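Local coordinates for RTX-adhesin (Marinomonas primoryensis, PDB 5IRB), which probably forms a row of calcium-binding beta-sandwich domains within a giant ice-binding adhesin that attaches its Antarctic bacterium to diatoms and ice, at residues 114-119 and 200-205; 124-129 and 298-303; 133-138 and 168-173; 152-157 and 182-187; 176-181 and 204-209. All coordinates share one frame; numbering follows the deposited sequence.

Interaction 1: 114-119 and 200-205. With CA (calcium ion), chain G.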
# COMPACT_ATOMS: atom_id res chain seq x y z
N ILE A 114 3.04 5.52 -0.76
CA ILE A 114 2.11 4.43 -1.10
C ILE A 114 1.11 4.30 0.04
O ILE A 114 1.45 4.47 1.21
CB ILE A 114 2.86 3.09 -1.37
CG1 ILE A 114 1.89 1.98 -1.79
CG2 ILE A 114 3.71 2.70 -0.18
CD1 ILE A 114 2.57 0.78 -2.44
N ARG A 115 -0.16 4.10 -0.31
CA ARG A 115 -1.15 3.72 0.69
C ARG A 115 -1.85 2.41 0.25
O ARG A 115 -1.93 2.10 -0.95
CB ARG A 115 -2.18 4.84 0.91
CG ARG A 115 -3.07 5.10 -0.30
CD ARG A 115 -3.93 6.36 -0.14
NE ARG A 115 -5.12 6.31 -1.00
CZ ARG A 115 -5.41 7.18 -1.96
NH1 ARG A 115 -6.53 7.04 -2.67
NH2 ARG A 115 -4.60 8.21 -2.22
N VAL A 116 -2.35 1.67 1.23
CA VAL A 116 -3.09 0.43 1.02
C VAL A 116 -4.49 0.56 1.62
O VAL A 116 -4.64 0.96 2.78
CB VAL A 116 -2.37 -0.77 1.64
CG1 VAL A 116 -3.16 -2.06 1.39
CG2 VAL A 116 -0.97 -0.89 1.06
N ASN A 117 -5.49 0.28 0.79
CA ASN A 117 -6.89 0.31 1.17
C ASN A 117 -7.22 -0.80 2.19
O ASN A 117 -6.41 -1.68 2.46
CB ASN A 117 -7.78 0.14 -0.07
CG ASN A 117 -7.58 1.25 -1.10
OD1 ASN A 117 -7.51 2.43 -0.76
ND2 ASN A 117 -7.48 0.87 -2.36
N SER A 118 -8.44 -0.78 2.70
CA SER A 118 -8.84 -1.85 3.62
C SER A 118 -8.82 -3.23 2.94
O SER A 118 -9.03 -3.36 1.72
CB SER A 118 -10.22 -1.51 4.22
OG SER A 118 -11.23 -1.64 3.24
N ILE A 119 -8.46 -4.24 3.74
CA ILE A 119 -8.50 -5.67 3.36
C ILE A 119 -9.94 -6.20 3.42
O ILE A 119 -10.43 -6.51 4.49
CB ILE A 119 -7.56 -6.51 4.27
CG1 ILE A 119 -6.14 -5.92 4.29
CG2 ILE A 119 -7.53 -7.97 3.82
CD1 ILE A 119 -5.48 -5.71 2.90
N GLY A 200 9.08 3.84 -1.76
CA GLY A 200 8.16 4.22 -0.71
C GLY A 200 7.56 2.97 -0.12
O GLY A 200 7.41 1.96 -0.81
N THR A 201 7.23 3.00 1.17
CA THR A 201 6.63 1.85 1.83
C THR A 201 5.55 2.28 2.81
O THR A 201 5.55 3.43 3.29
CB THR A 201 7.65 1.04 2.65
OG1 THR A 201 7.97 1.79 3.84
CG2 THR A 201 8.93 0.76 1.86
N THR A 202 4.69 1.34 3.17
CA THR A 202 3.64 1.57 4.15
C THR A 202 3.32 0.23 4.73
O THR A 202 3.61 -0.81 4.13
CB THR A 202 2.34 2.17 3.56
OG1 THR A 202 1.50 2.64 4.61
CG2 THR A 202 1.58 1.14 2.75
N THR A 203 2.73 0.25 5.92
CA THR A 203 2.36 -0.98 6.57
C THR A 203 0.84 -1.16 6.54
O THR A 203 0.10 -0.30 6.99
CB THR A 203 2.90 -1.02 7.99
OG1 THR A 203 4.33 -1.07 7.92
CG2 THR A 203 2.35 -2.24 8.72
N SER A 204 0.39 -2.29 5.99
CA SER A 204 -1.01 -2.62 5.99
C SER A 204 -1.31 -3.59 7.13
O SER A 204 -0.63 -4.61 7.30
CB SER A 204 -1.42 -3.24 4.65
OG SER A 204 -2.82 -3.51 4.62
N THR A 205 -2.32 -3.27 7.92
CA THR A 205 -2.73 -4.19 8.96
C THR A 205 -4.22 -4.46 8.80
O THR A 205 -4.98 -3.60 8.32
CB THR A 205 -2.47 -3.62 10.35
OG1 THR A 205 -3.33 -2.50 10.57
CG2 THR A 205 -1.00 -3.21 10.51
CA CA G . -6.30 -1.97 7.15
O HOH W 1 4.36 6.08 1.77
O HOH W 2 -1.73 2.48 3.83
O HOH W 3 -5.20 -2.27 4.53
O HOH W 4 -5.80 -1.41 9.64
O HOH W 5 -3.98 -0.62 7.54
O HOH W 6 -7.45 -0.13 6.30
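V116 holds CG1 anti to its backbone N (chi1 -179°), and S204 holds OG in the matching position (chi1 -177°), which brings this methyl and this hydroxyl to 3.6 Å. The pair lies in a beta-sandwich domain, between strand 112-116 on the border of the three-stranded sheet and strand 197-208 of the five-stranded sheet; residues 114-116 run roughly parallel to residues 200-205, their short axes 18° apart. No hydrogen bond passes directly between the two segments, so the contact consists of side-chain packing and bridging waters. CG2 of I114 rests on the backbone of T201, 3.5 Å from its C atom, and CB of T202 approaches the carbonyl O of I114. The methyls CG2 of V116 and CG2 of T202 meet at 3.7 Å, while CD1 of I119 reaches the S204 hydroxyl from the loop. I114 and V116 also pack against W169, which carries the contact into the core. Water 1 accepts from N of I114 and donates to O of T201. At the far end T205 O binds a calcium ion that D123 also ligates. Water 3, itself a calcium ligand, donates to N117 O at 2.5 Å and lies 2.7 Å from S204 OG.

Interaction 2: 124-129 and 298-303. With CA (calcium ion), chain F.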
# COMPACT_ATOMS: atom_id res chain seq x y z
N VAL A 124 -11.62 -6.71 7.88
CA VAL A 124 -11.60 -7.99 8.59
C VAL A 124 -11.69 -9.18 7.61
O VAL A 124 -12.58 -9.24 6.74
CB VAL A 124 -12.76 -8.06 9.62
CG1 VAL A 124 -12.77 -9.40 10.33
CG2 VAL A 124 -12.63 -6.92 10.61
N VAL A 125 -10.79 -10.14 7.76
CA VAL A 125 -10.86 -11.34 6.93
C VAL A 125 -11.70 -12.39 7.63
O VAL A 125 -11.27 -12.97 8.63
CB VAL A 125 -9.47 -11.92 6.63
CG1 VAL A 125 -9.61 -13.22 5.84
CG2 VAL A 125 -8.64 -10.91 5.81
N ASN A 126 -12.90 -12.65 7.12
CA ASN A 126 -13.74 -13.68 7.73
C ASN A 126 -13.48 -15.07 7.15
O ASN A 126 -12.64 -15.23 6.26
CB ASN A 126 -15.24 -13.31 7.64
CG ASN A 126 -15.81 -13.42 6.23
OD1 ASN A 126 -15.21 -14.03 5.33
ND2 ASN A 126 -17.00 -12.87 6.04
N ALA A 127 -14.24 -16.06 7.63
CA ALA A 127 -14.05 -17.46 7.23
C ALA A 127 -14.12 -17.66 5.72
O ALA A 127 -13.24 -18.26 5.11
CB ALA A 127 -15.09 -18.37 7.94
N GLU A 128 -15.19 -17.16 5.11
CA GLU A 128 -15.39 -17.28 3.68
C GLU A 128 -14.34 -16.54 2.86
O GLU A 128 -13.89 -17.03 1.82
CB GLU A 128 -16.80 -16.80 3.34
CG GLU A 128 -17.04 -16.34 1.92
CD GLU A 128 -18.53 -16.15 1.63
OE1 GLU A 128 -19.34 -16.02 2.60
OE2 GLU A 128 -18.88 -16.04 0.43
N GLU A 129 -13.91 -15.38 3.34
CA GLU A 129 -12.93 -14.58 2.62
C GLU A 129 -11.59 -15.28 2.68
O GLU A 129 -10.79 -15.21 1.75
CB GLU A 129 -12.86 -13.17 3.22
CG GLU A 129 -14.10 -12.28 2.92
CD GLU A 129 -14.23 -11.07 3.87
OE1 GLU A 129 -13.69 -11.15 5.00
OE2 GLU A 129 -14.85 -10.04 3.48
N ALA A 298 -18.31 -9.60 11.67
CA ALA A 298 -17.52 -9.99 10.49
C ALA A 298 -18.31 -10.74 9.44
O ALA A 298 -17.84 -10.87 8.32
CB ALA A 298 -16.34 -10.84 10.92
N GLY A 299 -19.50 -11.24 9.79
CA GLY A 299 -20.33 -11.93 8.83
C GLY A 299 -20.25 -13.44 8.88
O GLY A 299 -20.86 -14.12 8.05
N ASN A 300 -19.51 -13.99 9.84
CA ASN A 300 -19.48 -15.42 10.03
C ASN A 300 -20.83 -15.86 10.57
O ASN A 300 -21.51 -15.08 11.20
CB ASN A 300 -18.39 -15.83 11.00
CG ASN A 300 -17.02 -15.39 10.54
OD1 ASN A 300 -16.61 -15.72 9.42
ND2 ASN A 300 -16.32 -14.66 11.39
N THR A 301 -21.20 -17.11 10.35
CA THR A 301 -22.47 -17.62 10.89
C THR A 301 -22.23 -18.83 11.77
O THR A 301 -21.20 -19.50 11.64
CB THR A 301 -23.44 -18.01 9.77
OG1 THR A 301 -22.81 -18.99 8.94
CG2 THR A 301 -23.76 -16.77 8.92
N VAL A 302 -23.19 -19.11 12.64
CA VAL A 302 -23.10 -20.22 13.57
C VAL A 302 -24.51 -20.63 14.03
O VAL A 302 -25.39 -19.79 14.21
CB VAL A 302 -22.22 -19.88 14.80
CG1 VAL A 302 -22.85 -18.76 15.64
CG2 VAL A 302 -21.92 -21.15 15.64
N ASP A 303 -24.72 -21.94 14.12
CA ASP A 303 -25.95 -22.55 14.65
C ASP A 303 -25.79 -22.97 16.11
O ASP A 303 -24.79 -23.60 16.47
CB ASP A 303 -26.35 -23.77 13.80
CG ASP A 303 -27.07 -23.37 12.51
OD1 ASP A 303 -27.39 -22.17 12.36
OD2 ASP A 303 -27.28 -24.25 11.64
CA CA F . -14.33 -8.75 5.56
O HOH W 7 -17.78 -16.23 6.94
O HOH W 8 -19.34 -15.31 5.74
O HOH W 9 -15.94 -9.47 7.38
O HOH W 10 -15.74 -7.97 4.43
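The side chains of N126 and N300 slide past each other in opposite directions, their amide planes 51° apart, and each reaches beyond the other to a backbone atom of the facing segment. ND2 of N126 donates to the carbonyl O of A298 at 3.1 Å, with the acceptor close to the amide plane. In return, OD1 of N300 takes the backbone N-H of A127 at 3.0 Å in a nearly straight bond (168°) that lies in the plane of the N300 carbonyl group. The same oxygen sits 3.3 Å from CB of N126 and accepts from water 7, while ND2 of N300 is bonded to O of D209. Beside the amides, CG1 of V124 and CB of A298 make a small apolar patch.

N126 is itself held firmly. Its OD1 accepts from N of E129 at 2.7 Å, an Asx motif, matched by a return bond from N of N126 to OE1 of E129, also at 2.7 Å, where residues 127-129 take up helical backbone angles. E129 chelates a calcium ion through both carboxylate oxygens, and V124 O, T120 and D122 are further ligands of it. Water 9, bound to this ion, donates to A298 O. The contact thus joins a calcium-binding loop of the middle domain to the loop 298-300 just before strand 301-312 of the next domain. Because the two amides use both a donor and an acceptor against backbone partners, and a metal-bound water shares one of those partners, the chemistry implies a directional junction probably stiffened by calcium.

Interaction 3: 133-138 and 168-173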
# COMPACT_ATOMS: atom_id res chain seq x y z
N THR A 133 -10.10 -15.55 -3.16
CA THR A 133 -9.15 -14.54 -3.59
C THR A 133 -9.61 -13.18 -3.06
O THR A 133 -10.75 -12.79 -3.29
CB THR A 133 -9.02 -14.52 -5.11
OG1 THR A 133 -8.44 -15.75 -5.54
CG2 THR A 133 -8.11 -13.33 -5.56
N ILE A 134 -8.72 -12.46 -2.39
CA ILE A 134 -9.04 -11.12 -1.91
C ILE A 134 -8.16 -10.06 -2.61
O ILE A 134 -6.95 -10.22 -2.70
CB ILE A 134 -8.83 -11.02 -0.39
CG1 ILE A 134 -9.80 -11.93 0.36
CG2 ILE A 134 -9.00 -9.61 0.09
CD1 ILE A 134 -9.37 -12.13 1.80
N THR A 135 -8.80 -9.02 -3.13
CA THR A 135 -8.09 -7.90 -3.77
C THR A 135 -7.37 -7.01 -2.77
O THR A 135 -7.99 -6.47 -1.84
CB THR A 135 -9.05 -6.99 -4.55
OG1 THR A 135 -9.73 -7.73 -5.56
CG2 THR A 135 -8.24 -5.83 -5.21
N VAL A 136 -6.06 -6.85 -2.95
CA VAL A 136 -5.34 -5.85 -2.18
C VAL A 136 -5.04 -4.70 -3.12
O VAL A 136 -4.46 -4.91 -4.18
CB VAL A 136 -4.04 -6.42 -1.58
CG1 VAL A 136 -3.30 -5.33 -0.80
CG2 VAL A 136 -4.36 -7.60 -0.66
N SER A 137 -5.44 -3.50 -2.74
CA SER A 137 -5.32 -2.36 -3.64
C SER A 137 -4.89 -1.11 -2.87
O SER A 137 -4.89 -1.07 -1.64
CB SER A 137 -6.64 -2.12 -4.39
OG SER A 137 -7.66 -1.62 -3.51
N GLY A 138 -4.54 -0.08 -3.62
CA GLY A 138 -4.05 1.14 -3.02
C GLY A 138 -3.72 2.14 -4.11
O GLY A 138 -4.16 1.98 -5.24
N THR A 168 -3.30 4.15 -9.31
CA THR A 168 -3.78 3.06 -8.46
C THR A 168 -3.09 1.76 -8.84
O THR A 168 -2.33 1.70 -9.82
CB THR A 168 -5.30 2.88 -8.57
OG1 THR A 168 -5.64 2.45 -9.89
CG2 THR A 168 -6.02 4.20 -8.24
N TRP A 169 -3.29 0.75 -7.99
CA TRP A 169 -2.73 -0.57 -8.22
C TRP A 169 -3.63 -1.56 -7.50
O TRP A 169 -4.25 -1.21 -6.51
CB TRP A 169 -1.29 -0.68 -7.73
CG TRP A 169 -1.08 -0.33 -6.30
CD1 TRP A 169 -0.70 0.90 -5.79
CD2 TRP A 169 -1.27 -1.18 -5.18
NE1 TRP A 169 -0.62 0.84 -4.42
CE2 TRP A 169 -0.99 -0.44 -4.01
CE3 TRP A 169 -1.66 -2.52 -5.03
CZ2 TRP A 169 -1.08 -0.97 -2.72
CZ3 TRP A 169 -1.75 -3.07 -3.75
CH2 TRP A 169 -1.46 -2.30 -2.61
N SER A 170 -3.69 -2.80 -7.97
CA SER A 170 -4.34 -3.84 -7.18
C SER A 170 -3.78 -5.18 -7.57
O SER A 170 -3.27 -5.36 -8.67
CB SER A 170 -5.86 -3.83 -7.40
OG SER A 170 -6.17 -4.16 -8.74
N VAL A 171 -3.88 -6.13 -6.65
CA VAL A 171 -3.41 -7.47 -6.92
C VAL A 171 -4.22 -8.48 -6.09
O VAL A 171 -4.58 -8.21 -4.93
CB VAL A 171 -1.89 -7.59 -6.63
CG1 VAL A 171 -1.59 -7.35 -5.17
CG2 VAL A 171 -1.35 -8.93 -7.09
N GLY A 172 -4.54 -9.61 -6.70
CA GLY A 172 -5.28 -10.67 -6.05
C GLY A 172 -4.38 -11.45 -5.10
O GLY A 172 -3.30 -11.90 -5.49
N VAL A 173 -4.80 -11.58 -3.86
CA VAL A 173 -4.00 -12.27 -2.85
C VAL A 173 -4.86 -13.42 -2.30
O VAL A 173 -6.07 -13.29 -2.20
CB VAL A 173 -3.57 -11.30 -1.73
CG1 VAL A 173 -3.05 -12.04 -0.49
CG2 VAL A 173 -2.55 -10.27 -2.28
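The indole of W169 lies flat on the opposite strand: G138 N sits 3.5 Å above the ring plane over its centre, and S137 C stands over the same face nearer the rim. G138 CA adds a CH-pi contact, 4.0 Å from the centroid of the five-membered ring. With no side chain on G138, the ring rests directly on its backbone. V136 O approaches CZ3 of W169 obliquely at 3.3 Å. With CG between its backbone N and carbonyl carbon (chi1 55°), W169 starts its ring back over the paired strand.

Strands 133-138 and 168-173 are antiparallel. Their hydrogen-bonded pairs are I134 with V173, V136 with V171 and G138 with W169, each joined by two backbone bonds; those of the G138 pair are somewhat longer than the rest. V136, V173 and W169 point to one face, where CG2 of V136 meets CG2 of V173 at 3.6 Å and CG1 of V136 runs alongside the indole. On the other face S137 and S170 approach each other through their CB atoms, 3.5 Å apart.

The ladder forms one side of the three-stranded sheet of the sandwich, strand 133-142 lying between 112-116 and 168-174. W169, V171 and V173 pack on strands 149-154 and 157-162 of the five-stranded sheet, and L178 of helix 175-180 lies against I134 and V173.

Interaction 4: 152-157 and 182-187. With CA (calcium ion), chain J.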
# COMPACT_ATOMS: atom_id res chain seq x y z
N MET A 152 4.80 -6.94 -2.14
CA MET A 152 4.43 -7.23 -0.76
C MET A 152 4.67 -8.70 -0.55
O MET A 152 4.51 -9.49 -1.48
CB MET A 152 2.98 -6.86 -0.51
CG MET A 152 2.01 -7.64 -1.38
SD MET A 152 0.44 -6.78 -1.51
CE MET A 152 0.87 -5.65 -2.84
N THR A 153 5.08 -9.08 0.66
CA THR A 153 5.25 -10.48 0.99
C THR A 153 4.30 -10.84 2.13
O THR A 153 4.40 -10.31 3.24
CB THR A 153 6.69 -10.79 1.39
OG1 THR A 153 7.56 -10.39 0.34
CG2 THR A 153 6.86 -12.28 1.61
N ILE A 154 3.37 -11.74 1.84
CA ILE A 154 2.24 -12.02 2.73
C ILE A 154 2.24 -13.50 3.05
O ILE A 154 2.07 -14.34 2.15
CB ILE A 154 0.89 -11.60 2.10
CG1 ILE A 154 0.93 -10.12 1.73
CG2 ILE A 154 -0.27 -11.86 3.09
CD1 ILE A 154 -0.27 -9.63 0.94
N ASN A 155 2.48 -13.82 4.32
CA ASN A 155 2.63 -15.19 4.77
C ASN A 155 3.73 -15.90 4.00
O ASN A 155 3.61 -17.07 3.65
CB ASN A 155 1.32 -15.95 4.62
CG ASN A 155 1.29 -17.25 5.39
OD1 ASN A 155 1.90 -17.35 6.45
ND2 ASN A 155 0.58 -18.25 4.87
N GLY A 156 4.82 -15.18 3.73
CA GLY A 156 5.94 -15.77 3.01
C GLY A 156 5.80 -15.76 1.50
O GLY A 156 6.74 -16.12 0.79
N THR A 157 4.66 -15.33 0.99
CA THR A 157 4.49 -15.33 -0.46
C THR A 157 4.58 -13.92 -1.00
O THR A 157 3.87 -13.01 -0.56
CB THR A 157 3.13 -15.93 -0.87
OG1 THR A 157 3.10 -17.32 -0.53
CG2 THR A 157 2.89 -15.76 -2.37
N ASN A 182 -1.48 -10.84 9.42
CA ASN A 182 -2.39 -9.70 9.52
C ASN A 182 -1.71 -8.34 9.48
O ASN A 182 -2.38 -7.30 9.52
CB ASN A 182 -3.26 -9.82 10.77
CG ASN A 182 -2.47 -9.79 12.06
OD1 ASN A 182 -1.28 -9.48 12.08
ND2 ASN A 182 -3.14 -10.13 13.16
N SER A 183 -0.39 -8.35 9.35
CA SER A 183 0.36 -7.12 9.20
C SER A 183 1.56 -7.33 8.26
O SER A 183 2.43 -8.15 8.52
CB SER A 183 0.83 -6.60 10.56
OG SER A 183 1.50 -5.37 10.39
N PHE A 184 1.60 -6.55 7.19
CA PHE A 184 2.72 -6.64 6.24
C PHE A 184 3.10 -5.32 5.57
O PHE A 184 2.29 -4.40 5.47
CB PHE A 184 2.38 -7.70 5.19
CG PHE A 184 1.09 -7.45 4.48
CD1 PHE A 184 1.04 -6.58 3.40
CD2 PHE A 184 -0.07 -8.07 4.91
CE1 PHE A 184 -0.15 -6.34 2.75
CE2 PHE A 184 -1.28 -7.84 4.26
CZ PHE A 184 -1.31 -6.96 3.18
N GLN A 185 4.35 -5.23 5.12
CA GLN A 185 4.80 -4.10 4.32
C GLN A 185 4.47 -4.21 2.84
O GLN A 185 4.48 -5.30 2.26
CB GLN A 185 6.29 -3.88 4.47
CG GLN A 185 6.66 -3.25 5.78
CD GLN A 185 7.67 -2.13 5.59
OE1 GLN A 185 7.57 -1.09 6.23
NE2 GLN A 185 8.63 -2.34 4.69
N VAL A 186 4.05 -3.07 2.28
CA VAL A 186 3.86 -2.89 0.85
C VAL A 186 4.79 -1.79 0.35
O VAL A 186 4.87 -0.73 0.96
CB VAL A 186 2.41 -2.51 0.53
CG1 VAL A 186 2.20 -2.39 -0.95
CG2 VAL A 186 1.47 -3.60 1.09
N SER A 187 5.50 -2.03 -0.76
CA SER A 187 6.44 -1.03 -1.29
C SER A 187 6.22 -0.70 -2.74
O SER A 187 5.74 -1.54 -3.51
CB SER A 187 7.87 -1.51 -1.15
OG SER A 187 8.21 -1.75 0.19
CA CA J . 3.48 -10.09 9.27
O HOH W 11 6.07 -7.26 2.66
O HOH W 12 1.84 -9.69 10.94
O HOH W 13 4.33 -12.19 9.07
O HOH W 14 4.38 -9.91 6.92
O HOH W 15 5.00 -8.43 10.09
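F184 and I154 meet across two antiparallel strands of the five-stranded sheet in the beta sandwich. CG1 of I154 stands 3.7 Å from the centroid of the F184 ring and only 6° off its normal, a CH-pi contact over the ring centre. CD1 of I154 extends the contact across the same face, reaching CZ of F184 at 3.6 Å. CG of F184 lies between its backbone N and carbonyl carbon (chi1 56°), and the two side chains are oblique to one another.

M152 is the third main partner. Its SD makes a Met-aromatic contact with the ring, oblique and 5.4 Å from the centroid, while CB packs on CG2 of V186 at 3.9 Å. M152 and V186 lie side by side and point the same way, into the core, where W169 touches both. Beyond I154 the chain reverses through a type I' turn that ends at T157. At the outer end of the other segment S183 O ligates a calcium ion, with D181 completing the protein ligands. No direct hydrogen bond joins the two segments; water 11 bridges them instead, accepting from T153 N at 2.9 Å and donating to Q185 O at 2.6 Å.

Interaction 5: 176-181 and 204-209. With CA (calcium ion), chain J; CA (calcium ion), chain D; CA (calcium ion), chain G.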
# COMPACT_ATOMS: atom_id res chain seq x y z
N SER A 176 -6.02 -17.30 2.42
CA SER A 176 -5.34 -18.06 3.46
C SER A 176 -4.02 -17.41 3.89
O SER A 176 -3.65 -17.50 5.06
CB SER A 176 -5.10 -19.50 3.01
OG SER A 176 -4.66 -19.56 1.67
N ASP A 177 -3.32 -16.74 2.96
CA ASP A 177 -2.16 -15.96 3.38
C ASP A 177 -2.59 -14.81 4.27
O ASP A 177 -2.01 -14.56 5.31
CB ASP A 177 -1.35 -15.43 2.17
CG ASP A 177 -0.66 -16.55 1.42
OD1 ASP A 177 -0.30 -17.56 2.07
OD2 ASP A 177 -0.49 -16.42 0.19
N LEU A 178 -3.64 -14.11 3.86
CA LEU A 178 -4.13 -12.98 4.64
C LEU A 178 -4.68 -13.44 5.99
O LEU A 178 -4.58 -12.72 6.97
CB LEU A 178 -5.20 -12.21 3.85
CG LEU A 178 -4.64 -11.40 2.66
CD1 LEU A 178 -5.73 -10.95 1.69
CD2 LEU A 178 -3.86 -10.19 3.17
N ALA A 179 -5.26 -14.64 6.03
CA ALA A 179 -5.72 -15.22 7.30
C ALA A 179 -4.57 -15.45 8.28
O ALA A 179 -4.78 -15.47 9.50
CB ALA A 179 -6.49 -16.52 7.07
N GLN A 180 -3.37 -15.65 7.74
CA GLN A 180 -2.22 -16.01 8.57
C GLN A 180 -1.22 -14.89 8.80
O GLN A 180 -0.28 -15.05 9.56
CB GLN A 180 -1.52 -17.21 7.97
CG GLN A 180 -2.29 -18.48 8.18
CD GLN A 180 -1.83 -19.61 7.29
OE1 GLN A 180 -0.82 -20.26 7.57
NE2 GLN A 180 -2.56 -19.85 6.20
N ASP A 181 -1.40 -13.76 8.12
CA ASP A 181 -0.44 -12.68 8.19
C ASP A 181 -1.23 -11.38 8.23
O ASP A 181 -1.62 -10.87 7.18
CB ASP A 181 0.50 -12.70 6.96
CG ASP A 181 1.68 -11.76 7.08
OD1 ASP A 181 1.76 -11.00 8.07
OD2 ASP A 181 2.53 -11.74 6.16
N SER A 204 0.39 -2.29 5.99
CA SER A 204 -1.01 -2.62 5.99
C SER A 204 -1.31 -3.59 7.13
O SER A 204 -0.63 -4.61 7.30
CB SER A 204 -1.42 -3.24 4.65
OG SER A 204 -2.82 -3.51 4.62
N THR A 205 -2.32 -3.27 7.92
CA THR A 205 -2.73 -4.19 8.96
C THR A 205 -4.22 -4.46 8.80
O THR A 205 -4.98 -3.60 8.32
CB THR A 205 -2.47 -3.62 10.35
OG1 THR A 205 -3.33 -2.50 10.57
CG2 THR A 205 -1.00 -3.21 10.51
N HIS A 206 -4.62 -5.65 9.22
CA HIS A 206 -6.03 -6.02 9.24
C HIS A 206 -6.25 -7.01 10.38
O HIS A 206 -5.29 -7.41 11.04
CB HIS A 206 -6.46 -6.60 7.89
CG HIS A 206 -5.78 -7.92 7.55
ND1 HIS A 206 -4.59 -7.95 6.83
CD2 HIS A 206 -6.12 -9.16 7.79
CE1 HIS A 206 -4.24 -9.20 6.68
NE2 HIS A 206 -5.15 -10.00 7.26
N THR A 207 -7.49 -7.39 10.64
CA THR A 207 -7.74 -8.40 11.66
C THR A 207 -8.35 -9.64 11.02
O THR A 207 -8.93 -9.56 9.92
CB THR A 207 -8.63 -7.88 12.81
OG1 THR A 207 -9.93 -7.54 12.32
CG2 THR A 207 -7.97 -6.65 13.43
N VAL A 208 -8.19 -10.77 11.68
CA VAL A 208 -8.71 -12.02 11.16
C VAL A 208 -9.73 -12.58 12.15
O VAL A 208 -9.44 -12.73 13.33
CB VAL A 208 -7.57 -13.03 10.89
CG1 VAL A 208 -8.12 -14.36 10.44
CG2 VAL A 208 -6.57 -12.46 9.84
N ASP A 209 -10.94 -12.83 11.65
CA ASP A 209 -12.05 -13.37 12.46
C ASP A 209 -12.78 -14.41 11.63
O ASP A 209 -13.60 -14.06 10.78
CB ASP A 209 -13.02 -12.27 12.89
CG ASP A 209 -14.07 -12.77 13.89
OD1 ASP A 209 -14.25 -14.01 13.98
OD2 ASP A 209 -14.72 -11.93 14.55
CA CA J . 3.48 -10.09 9.27
CA CA D . -16.08 -13.84 15.54
CA CA G . -6.30 -1.97 7.15
O HOH W 4 -5.80 -1.41 9.64
O HOH W 16 -14.59 -14.45 16.93
O HOH W 17 -17.85 -14.48 17.22
O HOH W 18 -16.52 -11.79 16.60
O HOH W 6 -7.45 -0.13 6.30
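L178 offers its carbonyl O to the imidazole of H206, and NE2 donates to it at 2.8 Å with an N-H...O angle of 159°. The oxygen lies in the plane of the ring, at its edge, whereas the donor is tilted 34° from the plane of the carbonyl. The two side chains cross at about a right angle, and CD2 of L178 reaches CE1 of H206 at 3.7 Å. A buried histidine N-H is thereby satisfied by a backbone carbonyl near the end of helix 175-180, an arrangement that fixes the rotation of the ring.

V208 packs on L178 and A179 together. Its CG2 lies 3.5 Å from both L178 O and A179 O, and CG1 of V208 comes within 4.3 Å of A179 CB. CG2 of V208 thus lies against two successive carbonyls near the end of the helix.

D181 follows the helix, and its CB points away from the facing segment. OD1 of D181 binds calcium at 2.3 Å, while OD2 accepts from the backbone N of N155. The carbonyl O of D181 instead comes within 3.1 Å of CE1 of H206.

H206 also packs against F184, I119 and V125, and further along its segment D209 chelates another calcium ion through both carboxylate oxygens, with S211 and D296 as additional ligands. The short helix packed on the end of strand 197-208, with one calcium site at the end of the helix and another where the strand runs out at D209, is consistent with the end of a calcium-binding beta-sandwich module leading into its interdomain linker.

How the interactions relate
From the N terminus, interaction 1 opens first and closes its loop at 200-205, enclosing interactions 3 and 4. Interaction 2 starts soon after it but closes only at 298-303, so it crosses interaction 1, encloses interactions 3, 4 and 5, and ties the middle domain to the next. Interaction 3 pairs strands of the three-stranded sheet; interaction 4 crosses it and joins strands of the five-stranded sheet. Interaction 5 opens after interaction 3 has closed, crosses interaction 4, and ends on the same strand as interaction 1, sharing S204 and T205. L178 and I119 touch between interactions 1 and 5, and V125 N meets T207 O between interactions 2 and 5.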